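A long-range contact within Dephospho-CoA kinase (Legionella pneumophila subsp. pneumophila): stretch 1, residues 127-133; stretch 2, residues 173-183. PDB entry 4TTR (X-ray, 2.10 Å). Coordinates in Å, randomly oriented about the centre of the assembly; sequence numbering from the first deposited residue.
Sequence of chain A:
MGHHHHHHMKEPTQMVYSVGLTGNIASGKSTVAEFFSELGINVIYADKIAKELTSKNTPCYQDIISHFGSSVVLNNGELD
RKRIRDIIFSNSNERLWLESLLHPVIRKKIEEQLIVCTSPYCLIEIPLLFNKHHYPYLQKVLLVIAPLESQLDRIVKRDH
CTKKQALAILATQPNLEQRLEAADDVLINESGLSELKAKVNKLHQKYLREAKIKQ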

# COMPACT_ATOMS: atom_id res chain seq x y z
N PRO A 127 3.46 -0.31 -0.81
CA PRO A 127 3.66 0.87 0.05
C PRO A 127 4.05 2.14 -0.71
O PRO A 127 4.56 2.06 -1.83
CB PRO A 127 4.80 0.43 0.98
CG PRO A 127 5.53 -0.61 0.23
CD PRO A 127 4.49 -1.34 -0.57
N LEU A 128 3.80 3.29 -0.09
CA LEU A 128 4.07 4.59 -0.70
C LEU A 128 5.51 4.72 -1.20
O LEU A 128 5.74 5.12 -2.35
CB LEU A 128 3.77 5.70 0.31
CG LEU A 128 4.11 7.14 -0.09
CD1 LEU A 128 3.27 7.59 -1.28
CD2 LEU A 128 3.90 8.06 1.10
N LEU A 129 6.46 4.37 -0.34
CA LEU A 129 7.88 4.45 -0.66
C LEU A 129 8.43 3.09 -1.07
O LEU A 129 9.45 2.64 -0.55
CB LEU A 129 8.66 4.99 0.53
CG LEU A 129 8.24 6.36 1.06
CD1 LEU A 129 8.89 6.61 2.40
CD2 LEU A 129 8.60 7.45 0.07
N PHE A 130 7.75 2.43 -2.00
CA PHE A 130 8.15 1.10 -2.42
C PHE A 130 9.49 1.13 -3.16
O PHE A 130 9.78 2.07 -3.90
CB PHE A 130 7.07 0.47 -3.32
CG PHE A 130 6.93 1.13 -4.66
CD1 PHE A 130 6.15 2.27 -4.81
CD2 PHE A 130 7.56 0.61 -5.78
CE1 PHE A 130 6.01 2.87 -6.04
CE2 PHE A 130 7.42 1.21 -7.01
CZ PHE A 130 6.65 2.34 -7.15
N ASN A 131 10.30 0.11 -2.92
CA ASN A 131 11.56 -0.04 -3.63
C ASN A 131 11.29 -0.47 -5.06
O ASN A 131 10.71 -1.54 -5.29
CB ASN A 131 12.46 -1.07 -2.92
CG ASN A 131 13.87 -1.10 -3.49
OD1 ASN A 131 14.12 -0.65 -4.60
ND2 ASN A 131 14.80 -1.65 -2.71
N LYS A 132 11.69 0.36 -6.01
CA LYS A 132 11.41 0.09 -7.42
C LYS A 132 12.14 -1.17 -7.87
O LYS A 132 11.61 -1.95 -8.66
CB LYS A 132 11.83 1.27 -8.30
CG LYS A 132 11.79 2.63 -7.62
CD LYS A 132 11.84 3.75 -8.63
CE LYS A 132 10.50 4.46 -8.72
NZ LYS A 132 10.43 5.38 -9.88
N HIS A 133 13.34 -1.37 -7.35
CA HIS A 133 14.15 -2.54 -7.69
C HIS A 133 13.44 -3.83 -7.29
O HIS A 133 13.75 -4.90 -7.81
CB HIS A 133 15.52 -2.47 -7.01
CG HIS A 133 16.40 -1.38 -7.54
ND1 HIS A 133 15.93 -0.35 -8.33
CD2 HIS A 133 17.73 -1.15 -7.39
CE1 HIS A 133 16.92 0.46 -8.64
NE2 HIS A 133 18.03 -0.01 -8.09
N GLN A 173 5.11 13.01 7.49
CA GLN A 173 5.00 12.08 6.37
C GLN A 173 6.10 12.30 5.35
O GLN A 173 6.67 13.39 5.27
CB GLN A 173 3.63 12.21 5.71
CG GLN A 173 2.48 12.03 6.68
CD GLN A 173 2.57 10.73 7.46
OE1 GLN A 173 3.11 9.73 6.97
NE2 GLN A 173 2.06 10.73 8.68
N PRO A 174 6.42 11.26 4.56
CA PRO A 174 7.47 11.41 3.55
C PRO A 174 7.07 12.41 2.49
O PRO A 174 5.89 12.50 2.15
CB PRO A 174 7.61 10.01 2.95
CG PRO A 174 6.86 9.09 3.87
CD PRO A 174 5.81 9.92 4.51
N ASN A 175 8.04 13.16 1.96
CA ASN A 175 7.75 14.07 0.87
C ASN A 175 7.37 13.27 -0.36
O ASN A 175 7.95 12.22 -0.63
CB ASN A 175 8.94 14.99 0.59
CG ASN A 175 9.36 15.78 1.81
OD1 ASN A 175 8.65 16.67 2.26
ND2 ASN A 175 10.52 15.44 2.36
N LEU A 176 6.38 13.76 -1.09
CA LEU A 176 5.78 13.01 -2.19
C LEU A 176 6.31 13.47 -3.54
O LEU A 176 5.99 12.86 -4.56
CB LEU A 176 4.26 13.15 -2.15
CG LEU A 176 3.60 12.88 -0.81
CD1 LEU A 176 2.14 13.31 -0.83
CD2 LEU A 176 3.73 11.40 -0.46
N GLU A 177 7.10 14.54 -3.54
CA GLU A 177 7.59 15.15 -4.78
C GLU A 177 8.16 14.11 -5.74
O GLU A 177 7.79 14.08 -6.92
CB GLU A 177 8.66 16.20 -4.46
CG GLU A 177 9.20 16.93 -5.68
CD GLU A 177 10.13 18.07 -5.31
OE1 GLU A 177 10.40 18.27 -4.10
OE2 GLU A 177 10.60 18.78 -6.23
N GLN A 178 9.04 13.25 -5.24
CA GLN A 178 9.69 12.25 -6.07
C GLN A 178 8.69 11.19 -6.55
O GLN A 178 8.72 10.76 -7.70
CB GLN A 178 10.83 11.59 -5.30
CG GLN A 178 11.82 10.83 -6.17
CD GLN A 178 12.97 10.26 -5.37
OE1 GLN A 178 13.31 9.08 -5.50
NE2 GLN A 178 13.60 11.09 -4.55
N ARG A 179 7.80 10.77 -5.65
CA ARG A 179 6.81 9.75 -5.97
C ARG A 179 5.69 10.31 -6.86
O ARG A 179 5.08 9.57 -7.63
CB ARG A 179 6.22 9.16 -4.69
CG ARG A 179 7.24 8.47 -3.80
CD ARG A 179 7.84 7.23 -4.47
NE ARG A 179 8.91 6.64 -3.66
CZ ARG A 179 9.35 5.39 -3.78
NH1 ARG A 179 8.81 4.57 -4.68
NH2 ARG A 179 10.33 4.97 -3.00
N LEU A 180 5.41 11.60 -6.73
CA LEU A 180 4.42 12.26 -7.58
C LEU A 180 4.94 12.35 -9.01
O LEU A 180 4.20 12.11 -9.97
CB LEU A 180 4.09 13.66 -7.05
CG LEU A 180 3.16 13.77 -5.84
CD1 LEU A 180 3.29 15.15 -5.22
CD2 LEU A 180 1.71 13.50 -6.22
N GLU A 181 6.21 12.69 -9.15
CA GLU A 181 6.86 12.74 -10.46
C GLU A 181 6.85 11.37 -11.13
O GLU A 181 6.57 11.25 -12.32
CB GLU A 181 8.29 13.24 -10.32
CG GLU A 181 8.40 14.72 -10.00
CD GLU A 181 9.81 15.13 -9.61
OE1 GLU A 181 10.57 15.58 -10.50
OE2 GLU A 181 10.16 15.00 -8.42
N ALA A 182 7.17 10.33 -10.36
CA ALA A 182 7.33 8.99 -10.91
C ALA A 182 5.99 8.38 -11.30
O ALA A 182 5.90 7.63 -12.28
CB ALA A 182 8.03 8.09 -9.90
N ALA A 183 4.95 8.69 -10.54
CA ALA A 183 3.63 8.11 -10.77
C ALA A 183 3.13 8.45 -12.17
O ALA A 183 3.28 9.58 -12.63
CB ALA A 183 2.65 8.60 -9.72

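Residues 127-133, a loop that enters a 3-10 segment at Lys 132, lie against residues 173-183, a loop leading into the helix 177-182. The backbones stay well apart (Leu 129 CA to Arg 179 CA 7.6 Å, Lys 132 CA to Ala 182 CA 10.4 Å), so the gap is bridged by side chains, with Arg 179 reaching the backbone of stretch 1; 437 Å² is buried, both sides summed. Pro 127 does not reach the second stretch, but its carbonyl O accepts a weak hydrogen bond from Phe 130 N, closing a turn. Leu 128 leaves its backbone sideways, and its end comes nearer: CD2 meets Leu 176 CD2 at 3.7 Å and Pro 174 CG at 4.2 Å, an apolar cluster just ahead of the helix. Leu 129 adds to it, its CD1 3.5 Å from Pro 174 CG, while its CD2 lies 3.8 Å from Arg 179 NE. Arg 179, which has the largest covered area of any residue here, extends from the helix so that one face of its guanidinium lies against the backbone of the turn; its NH2 is 3.3 Å from Leu 129 C. At Phe 130 the polar contacts converge. Phe 130 O accepts a hydrogen bond from Arg 179 NH1 (2.8 Å, 148°) and a weak one from Arg 179 NH2 (3.1 Å, 134°), a forked arrangement in which one acceptor serves both terminal nitrogens. The Phe 130 ring turns a face to the same group: Arg 179 CZ sits 4.9 Å from the centroid of the Phe 130 ring, 24° off the normal, a cation-pi contact. Asn 131 points away, and its OD1 instead accepts a hydrogen bond from His 133 N (2.9 Å). Lys 132 points toward the helix, and its NZ approaches Ala 182 CB at 3.6 Å, a van der Waals contact with a methyl group that offers no polar partner.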